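Local coordinates for probable adhesion protein (Pseudomonas aeruginosa PAO1, PDB 6R3Z) that probably serves as a periplasmic solute-binding protein that captures metal ions such as ferrous iron for transport into the cell, at residues S115-A127 against T142-R156. Numbering follows the deposited sequence. Where two conformers were deposited one is given.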
ATOM      1  N   SER A 115      -2.597   2.513   4.987  1.00 27.62           N
ATOM      2  CA  SER A 115      -3.206   2.895   6.261  1.00 25.97           C
ATOM      3  C   SER A 115      -2.179   3.761   6.947  1.00 28.06           C
ATOM      4  O   SER A 115      -1.001   3.387   6.987  1.00 26.82           O
ATOM      5  CB  SER A 115      -3.466   1.672   7.133  1.00 28.66           C
ATOM      6  OG  SER A 115      -3.619   2.021   8.507  1.00 33.38           O
ATOM      7  N   ILE A 116      -2.613   4.895   7.510  1.00 23.93           N
ATOM      8  CA  ILE A 116      -1.684   5.774   8.218  1.00 23.30           C
ATOM      9  C   ILE A 116      -1.220   5.085   9.509  1.00 26.80           C
ATOM     10  O   ILE A 116      -0.016   5.066   9.788  1.00 24.46           O
ATOM     11  CB  ILE A 116      -2.316   7.176   8.463  1.00 26.22           C
ATOM     12  CG1 ILE A 116      -2.548   7.952   7.119  1.00 26.62           C
ATOM     13  CG2 ILE A 116      -1.468   8.014   9.467  1.00 27.32           C
ATOM     14  CD1 ILE A 116      -1.291   8.292   6.294  1.00 29.29           C
ATOM     15  N   SER A 117      -2.175   4.550  10.314  1.00 23.96           N
ATOM     16  CA  SER A 117      -1.838   3.881  11.581  1.00 24.16           C
ATOM     17  C   SER A 117      -0.939   2.649  11.371  1.00 25.80           C
ATOM     18  O   SER A 117       0.055   2.508  12.082  1.00 24.75           O
ATOM     19  CB  SER A 117      -3.099   3.507  12.359  1.00 27.92           C
ATOM     20  OG  SER A 117      -3.917   2.639  11.596  1.00 29.15           O
ATOM     21  N   ALA A 118      -1.246   1.789  10.366  1.00 22.14           N
ATOM     22  CA  ALA A 118      -0.409   0.611  10.106  1.00 22.53           C
ATOM     23  C   ALA A 118       0.983   1.049   9.544  1.00 23.90           C
ATOM     24  O   ALA A 118       1.974   0.406   9.864  1.00 23.73           O
ATOM     25  CB  ALA A 118      -1.094  -0.362   9.146  1.00 23.67           C
ATOM     26  N   SER A 119       1.049   2.129   8.735  1.00 21.37           N
ATOM     27  CA  SER A 119       2.332   2.647   8.207  1.00 21.49           C
ATOM     28  C   SER A 119       3.227   3.095   9.371  1.00 23.94           C
ATOM     29  O   SER A 119       4.411   2.773   9.386  1.00 21.44           O
ATOM     30  CB  SER A 119       2.114   3.824   7.261  1.00 23.70           C
ATOM     31  OG  SER A 119       1.645   3.344   6.013  1.00 24.12           O
ATOM     32  N   ILE A 120       2.651   3.796  10.374  1.00 21.03           N
ATOM     33  CA  ILE A 120       3.407   4.246  11.542  1.00 20.60           C
ATOM     34  C   ILE A 120       4.002   3.016  12.268  1.00 23.65           C
ATOM     35  O   ILE A 120       5.191   3.018  12.607  1.00 22.30           O
ATOM     36  CB  ILE A 120       2.535   5.145  12.450  1.00 23.03           C
ATOM     37  CG1 ILE A 120       2.238   6.504  11.728  1.00 22.03           C
ATOM     38  CG2 ILE A 120       3.193   5.351  13.834  1.00 24.93           C
ATOM     39  CD1 ILE A 120       1.117   7.373  12.331  1.00 25.63           C
ATOM     40  N   THR A 121       3.176   1.967  12.480  1.00 22.12           N
ATOM     41  CA  THR A 121       3.594   0.729  13.148  1.00 21.27           C
ATOM     42  C   THR A 121       4.748   0.062  12.364  1.00 24.19           C
ATOM     43  O   THR A 121       5.749  -0.335  12.961  1.00 22.84           O
ATOM     44  CB  THR A 121       2.390  -0.198  13.442  1.00 26.82           C
ATOM     45  OG1 THR A 121       1.434   0.486  14.282  1.00 24.41           O
ATOM     46  CG2 THR A 121       2.823  -1.509  14.109  1.00 27.51           C
ATOM     47  N   GLN A 122       4.612  -0.025  11.041  1.00 20.20           N
ATOM     48  CA  GLN A 122       5.652  -0.621  10.175  1.00 20.12           C
ATOM     49  C   GLN A 122       6.942   0.201  10.232  1.00 22.21           C
ATOM     50  O   GLN A 122       8.022  -0.372  10.374  1.00 21.77           O
ATOM     51  CB  GLN A 122       5.151  -0.765   8.736  1.00 20.22           C
ATOM     52  CG  GLN A 122       4.026  -1.783   8.636  1.00 22.39           C
ATOM     53  CD  GLN A 122       3.510  -1.905   7.240  1.00 28.68           C
ATOM     54  OE1 GLN A 122       4.085  -2.619   6.427  1.00 26.24           O
ATOM     55  NE2 GLN A 122       2.414  -1.219   6.943  1.00 24.52           N
ATOM     56  N   VAL A 123       6.819   1.539  10.167  1.00 19.38           N
ATOM     57  CA  VAL A 123       7.966   2.456  10.219  1.00 19.73           C
ATOM     58  C   VAL A 123       8.729   2.239  11.540  1.00 24.28           C
ATOM     59  O   VAL A 123       9.960   2.088  11.511  1.00 23.50           O
ATOM     60  CB  VAL A 123       7.525   3.929   9.997  1.00 23.57           C
ATOM     61  CG1 VAL A 123       8.576   4.925  10.496  1.00 24.89           C
ATOM     62  CG2 VAL A 123       7.223   4.169   8.515  1.00 22.90           C
ATOM     63  N   ASN A 124       7.995   2.166  12.674  1.00 22.53           N
ATOM     64  CA  ASN A 124       8.619   1.962  13.986  1.00 23.66           C
ATOM     65  C   ASN A 124       9.312   0.602  14.093  1.00 25.78           C
ATOM     66  O   ASN A 124      10.427   0.526  14.612  1.00 25.02           O
ATOM     67  CB  ASN A 124       7.617   2.204  15.114  1.00 26.33           C
ATOM     68  CG  ASN A 124       7.215   3.660  15.227  1.00 34.67           C
ATOM     69  OD1 ASN A 124       7.996   4.575  14.932  1.00 32.60           O
ATOM     70  ND2 ASN A 124       6.010   3.909  15.707  1.00 35.46           N
ATOM     71  N   THR A 125       8.701  -0.447  13.516  1.00 21.45           N
ATOM     72  CA  THR A 125       9.275  -1.801  13.514  1.00 22.13           C
ATOM     73  C   THR A 125      10.554  -1.829  12.680  1.00 24.35           C
ATOM     74  O   THR A 125      11.581  -2.354  13.137  1.00 23.51           O
ATOM     75  CB  THR A 125       8.230  -2.819  13.046  1.00 24.87           C
ATOM     76  OG1 THR A 125       7.203  -2.887  14.046  1.00 26.05           O
ATOM     77  CG2 THR A 125       8.817  -4.222  12.856  1.00 25.52           C
ATOM     78  N   ILE A 126      10.495  -1.240  11.457  1.00 19.96           N
ATOM     79  CA  ILE A 126      11.664  -1.178  10.585  1.00 19.04           C
ATOM     80  C   ILE A 126      12.832  -0.448  11.289  1.00 23.04           C
ATOM     81  O   ILE A 126      13.942  -0.979  11.320  1.00 24.28           O
ATOM     82  CB  ILE A 126      11.304  -0.573   9.193  1.00 21.39           C
ATOM     83  CG1 ILE A 126      10.291  -1.487   8.437  1.00 19.97           C
ATOM     84  CG2 ILE A 126      12.565  -0.374   8.338  1.00 21.84           C
ATOM     85  CD1 ILE A 126       9.457  -0.767   7.342  1.00 23.31           C
ATOM     86  N   ALA A 127      12.573   0.735  11.879  1.00 21.06           N
ATOM     87  CA  ALA A 127      13.606   1.531  12.555  1.00 22.00           C
ATOM     88  C   ALA A 127      14.269   0.759  13.707  1.00 26.72           C
ATOM     89  O   ALA A 127      15.488   0.821  13.857  1.00 26.26           O
ATOM     90  CB  ALA A 127      13.021   2.840  13.076  1.00 22.60           C
ATOM     91  N   THR A 142      15.666   5.864  15.100  1.00 22.26           N
ATOM     92  CA  THR A 142      14.538   6.057  16.014  1.00 22.61           C
ATOM     93  C   THR A 142      14.016   7.485  15.906  1.00 26.30           C
ATOM     94  O   THR A 142      12.801   7.681  15.767  1.00 24.84           O
ATOM     95  CB  THR A 142      14.937   5.640  17.448  1.00 28.74           C
ATOM     96  OG1 THR A 142      15.222   4.234  17.421  1.00 30.02           O
ATOM     97  CG2 THR A 142      13.831   5.913  18.477  1.00 29.55           C
ATOM     98  N   ARG A 143      14.931   8.474  15.955  1.00 24.46           N
ATOM     99  CA  ARG A 143      14.583   9.897  15.857  1.00 24.73           C
ATOM    100  C   ARG A 143      13.846  10.189  14.528  1.00 25.66           C
ATOM    101  O   ARG A 143      12.783  10.822  14.530  1.00 24.12           O
ATOM    102  CB  ARG A 143      15.848  10.744  15.980  1.00 27.00           C
ATOM    103  CG  ARG A 143      15.606  12.236  16.108  1.00 37.56           C
ATOM    104  CD  ARG A 143      16.908  12.960  16.458  1.00 41.65           C
ATOM    105  NE  ARG A 143      17.956  12.746  15.455  1.00 42.74           N
ATOM    106  CZ  ARG A 143      19.136  12.175  15.698  1.00 57.12           C
ATOM    107  NH1 ARG A 143      19.450  11.775  16.926  1.00 42.34           N
ATOM    108  NH2 ARG A 143      20.014  12.015  14.718  1.00 50.41           N
ATOM    109  N   ASN A 144      14.397   9.675  13.411  1.00 21.23           N
ATOM    110  CA  ASN A 144      13.833   9.868  12.072  1.00 21.07           C
ATOM    111  C   ASN A 144      12.465   9.198  11.948  1.00 24.88           C
ATOM    112  O   ASN A 144      11.546   9.798  11.378  1.00 23.63           O
ATOM    113  CB  ASN A 144      14.795   9.347  11.010  1.00 21.77           C
ATOM    114  CG  ASN A 144      16.076  10.154  10.872  1.00 32.61           C
ATOM    115  OD1 ASN A 144      16.197  11.308  11.331  1.00 27.33           O
ATOM    116  ND2 ASN A 144      17.074   9.559  10.240  1.00 23.44           N
ATOM    117  N   ALA A 145      12.312   7.975  12.511  1.00 22.75           N
ATOM    118  CA  ALA A 145      11.033   7.283  12.466  1.00 22.57           C
ATOM    119  C   ALA A 145       9.967   8.112  13.220  1.00 25.22           C
ATOM    120  O   ALA A 145       8.857   8.284  12.706  1.00 22.80           O
ATOM    121  CB  ALA A 145      11.155   5.884  13.056  1.00 23.37           C
ATOM    122  N   ARG A 146      10.331   8.688  14.381  1.00 22.72           N
ATOM    123  CA  ARG A 146       9.382   9.503  15.143  1.00 23.70           C
ATOM    124  C   ARG A 146       8.972  10.778  14.376  1.00 27.09           C
ATOM    125  O   ARG A 146       7.783  11.098  14.362  1.00 27.38           O
ATOM    126  CB  ARG A 146       9.887   9.809  16.568  1.00 26.07           C
ATOM    127  CG  ARG A 146      10.120   8.562  17.438  1.00 27.99           C
ATOM    128  CD  ARG A 146       8.903   7.647  17.595  1.00 41.37           C
ATOM    129  NE  ARG A 146       9.179   6.474  18.439  1.00 49.45           N
ATOM    130  CZ  ARG A 146       9.743   5.343  18.015  1.00 61.44           C
ATOM    131  NH1 ARG A 146       9.942   4.337  18.859  1.00 44.04           N
ATOM    132  NH2 ARG A 146      10.119   5.213  16.745  1.00 44.53           N
ATOM    133  N   ALA A 147       9.927  11.457  13.696  1.00 23.93           N
ATOM    134  CA  ALA A 147       9.632  12.655  12.884  1.00 24.40           C
ATOM    135  C   ALA A 147       8.728  12.275  11.692  1.00 25.48           C
ATOM    136  O   ALA A 147       7.762  12.988  11.389  1.00 24.40           O
ATOM    137  CB  ALA A 147      10.918  13.289  12.374  1.00 25.86           C
ATOM    138  N   TYR A 148       8.990  11.118  11.083  1.00 22.05           N
ATOM    139  CA  TYR A 148       8.218  10.672   9.930  1.00 20.80           C
ATOM    140  C   TYR A 148       6.772  10.364  10.336  1.00 24.61           C
ATOM    141  O   TYR A 148       5.851  10.829   9.661  1.00 23.77           O
ATOM    142  CB  TYR A 148       8.877   9.473   9.236  1.00 21.66           C
ATOM    143  CG  TYR A 148       8.231   9.096   7.918  1.00 22.42           C
ATOM    144  CD1 TYR A 148       8.048  10.042   6.907  1.00 23.67           C
ATOM    145  CD2 TYR A 148       7.880   7.775   7.645  1.00 22.84           C
ATOM    146  CE1 TYR A 148       7.521   9.681   5.662  1.00 23.51           C
ATOM    147  CE2 TYR A 148       7.309   7.413   6.427  1.00 22.97           C
ATOM    148  CZ  TYR A 148       7.154   8.362   5.429  1.00 24.51           C
ATOM    149  OH  TYR A 148       6.597   7.989   4.230  1.00 23.86           O
ATOM    150  N   ALA A 149       6.590   9.651  11.469  1.00 23.27           N
ATOM    151  CA  ALA A 149       5.280   9.322  12.052  1.00 24.46           C
ATOM    152  C   ALA A 149       4.496  10.611  12.375  1.00 27.01           C
ATOM    153  O   ALA A 149       3.285  10.649  12.158  1.00 26.36           O
ATOM    154  CB  ALA A 149       5.462   8.484  13.312  1.00 26.36           C
ATOM    155  N   LYS A 150       5.198  11.682  12.815  1.00 22.41           N
ATOM    156  CA  LYS A 150       4.548  12.964  13.117  1.00 22.57           C
ATOM    157  C   LYS A 150       3.959  13.558  11.806  1.00 25.33           C
ATOM    158  O   LYS A 150       2.819  14.043  11.804  1.00 24.32           O
ATOM    159  CB  LYS A 150       5.553  13.931  13.776  1.00 24.88           C
ATOM    160  CG  LYS A 150       4.900  15.168  14.363  1.00 31.49           C
ATOM    161  CD  LYS A 150       5.907  16.086  15.046  1.00 40.67           C
ATOM    162  CE  LYS A 150       5.240  17.379  15.454  1.00 51.90           C
ATOM    163  NZ  LYS A 150       6.227  18.406  15.865  1.00 61.96           N
ATOM    164  N   ARG A 151       4.730  13.486  10.699  1.00 22.54           N
ATOM    165  CA  ARG A 151       4.293  13.980   9.382  1.00 22.79           C
ATOM    166  C   ARG A 151       3.078  13.188   8.896  1.00 25.67           C
ATOM    167  O   ARG A 151       2.139  13.787   8.378  1.00 26.11           O
ATOM    168  CB  ARG A 151       5.433  13.956   8.337  1.00 23.92           C
ATOM    169  CG  ARG A 151       6.492  15.047   8.582  1.00 28.02           C
ATOM    170  CD  ARG A 151       7.095  15.615   7.291  1.00 28.90           C
ATOM    171  NE  ARG A 151       7.511  14.607   6.304  1.00 28.85           N
ATOM    172  CZ  ARG A 151       8.642  13.902   6.352  1.00 35.51           C
ATOM    173  NH1 ARG A 151       9.481  14.045   7.374  1.00 31.13           N
ATOM    174  NH2 ARG A 151       8.938  13.042   5.378  1.00 26.87           N
ATOM    175  N   LEU A 152       3.076  11.868   9.098  1.00 22.33           N
ATOM    176  CA  LEU A 152       1.952  11.023   8.655  1.00 22.31           C
ATOM    177  C   LEU A 152       0.657  11.367   9.421  1.00 26.22           C
ATOM    178  O   LEU A 152      -0.412  11.444   8.806  1.00 24.52           O
ATOM    179  CB  LEU A 152       2.277   9.513   8.709  1.00 22.80           C
ATOM    180  CG  LEU A 152       3.476   9.031   7.843  1.00 24.86           C
ATOM    181  CD1 LEU A 152       3.733   7.532   8.030  1.00 24.84           C
ATOM    182  CD2 LEU A 152       3.309   9.413   6.352  1.00 25.83           C
ATOM    183  N   ARG A 153       0.759  11.594  10.747  0.50 23.87           N
ATOM    184  CA  ARG A 153      -0.395  11.987  11.568  0.50 23.95           C
ATOM    185  C   ARG A 153      -0.941  13.347  11.093  0.50 27.96           C
ATOM    186  O   ARG A 153      -2.158  13.520  10.988  0.50 27.29           O
ATOM    187  CB  ARG A 153      -0.018  12.044  13.053  0.50 24.07           C
ATOM    188  CG  ARG A 153       0.138  10.671  13.698  0.50 28.57           C
ATOM    189  CD  ARG A 153       0.217  10.754  15.219  0.50 30.44           C
ATOM    190  NE  ARG A 153       1.419  11.458  15.673  0.50 33.68           N
ATOM    191  CZ  ARG A 153       2.585  10.878  15.937  0.50 41.48           C
ATOM    192  NH1 ARG A 153       3.618  11.606  16.331  0.50 35.90           N
ATOM    193  NH2 ARG A 153       2.724   9.564  15.817  0.50 31.86           N
ATOM    194  N   ALA A 154      -0.037  14.285  10.760  1.00 25.23           N
ATOM    195  CA  ALA A 154      -0.385  15.633  10.292  1.00 26.49           C
ATOM    196  C   ALA A 154      -1.108  15.583   8.940  1.00 27.25           C
ATOM    197  O   ALA A 154      -2.087  16.296   8.753  1.00 26.80           O
ATOM    198  CB  ALA A 154       0.859  16.520  10.218  1.00 27.20           C
ATOM    199  N   LEU A 155      -0.640  14.716   8.024  1.00 25.41           N
ATOM    200  CA  LEU A 155      -1.221  14.468   6.715  1.00 25.62           C
ATOM    201  C   LEU A 155      -2.682  14.012   6.929  1.00 25.96           C
ATOM    202  O   LEU A 155      -3.586  14.497   6.247  1.00 25.17           O
ATOM    203  CB  LEU A 155      -0.388  13.320   6.111  1.00 26.36           C
ATOM    204  CG  LEU A 155      -0.590  12.870   4.706  1.00 32.97           C
ATOM    205  CD1 LEU A 155       0.668  12.160   4.255  1.00 33.15           C
ATOM    206  CD2 LEU A 155      -1.764  11.889   4.602  1.00 35.20           C
ATOM    207  N   ARG A 156      -2.896  13.080   7.878  1.00 21.84           N
ATOM    208  CA  ARG A 156      -4.220  12.532   8.157  1.00 23.15           C
ATOM    209  C   ARG A 156      -5.126  13.616   8.767  1.00 26.88           C
ATOM    210  O   ARG A 156      -6.263  13.786   8.319  1.00 26.19           O
ATOM    211  CB  ARG A 156      -4.114  11.297   9.064  1.00 24.20           C
ATOM    212  CG  ARG A 156      -5.471  10.659   9.337  1.00 25.92           C
ATOM    213  CD  ARG A 156      -5.366   9.385  10.136  1.00 32.98           C
ATOM    214  NE  ARG A 156      -6.696   8.838  10.417  1.00 32.57           N
ATOM    215  CZ  ARG A 156      -7.433   9.158  11.474  1.00 42.47           C
ATOM    216  NH1 ARG A 156      -6.973  10.017  12.381  1.00 29.81           N
ATOM    217  NH2 ARG A 156      -8.630   8.611  11.645  1.00 28.67           N
TER
HETATM  218  O   HOH W   1      11.155   2.426  16.394  1.00 36.87           O
HETATM  219  O   HOH W   2      16.880   2.014  16.042  1.00 27.11           O
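The Arg-146 guanidinium lies between two residues: Asn-124 approaches one face, with OD1 2.9 Å from NH2 but at an angle too poor for a hydrogen bond, while Thr-142 CG2 of its own helix sits over the opposite face, toward the rim. Amide and guanidinium planes are 57° apart. At the guanidinium edge, in plane, lie Ala-145 CB and water 1, which accepts from Arg-146 NH2 and donates to Asn-124 O; this single water bridge links the arginine to the facing backbone. Its chain, bent at chi2 (-56°), brings the group back toward the other helix. The Tyr-148 ring has Val-123 CG2 and Arg-151 CZ at its edge, CD2 lying 3.8 Å from the valine CG2; the other valine methyl, CG1, rests on Ala-145 CB. Ile-120 CD1 meets Arg-153 at CG (3.7 Å), near the root of the side chain. These residues join helices 116-133 and 138-160 into an antiparallel hairpin (172°, short-segment axes 9.2 Å apart) that follows the strands of the first parallel sheet and precedes those of the second. Helix 138-160 is consistent with the long helix joining the two lobes in family 9 solute-binding proteins, and helix 116-133 packs against it. Alanines permit close approach: Ala-127 CB meets Ala-145 CB at 3.6 Å, and Ile-120 CG2 lies against Ala-149 CB. Ile-120 and Leu-152 run antiparallel alongside one another, CG1 against CD1. Ile-116 points CG2 at Leu-152 O (3.6 Å) and sets CD1 against Leu-155 CD2. Arg-156 CD lies against Ile-116 CB, and Arg-156 NH2 is hydrogen-bonded to Glu-186 O. Ser-115 OG caps helix 116-133 by accepting from Ala-118 N (3.0 Å). Ser-119 OG, hydrogen-bonded to Tyr-19 and Tyr-261, donates to Ser-115 O from the face opposite Ser-119 N.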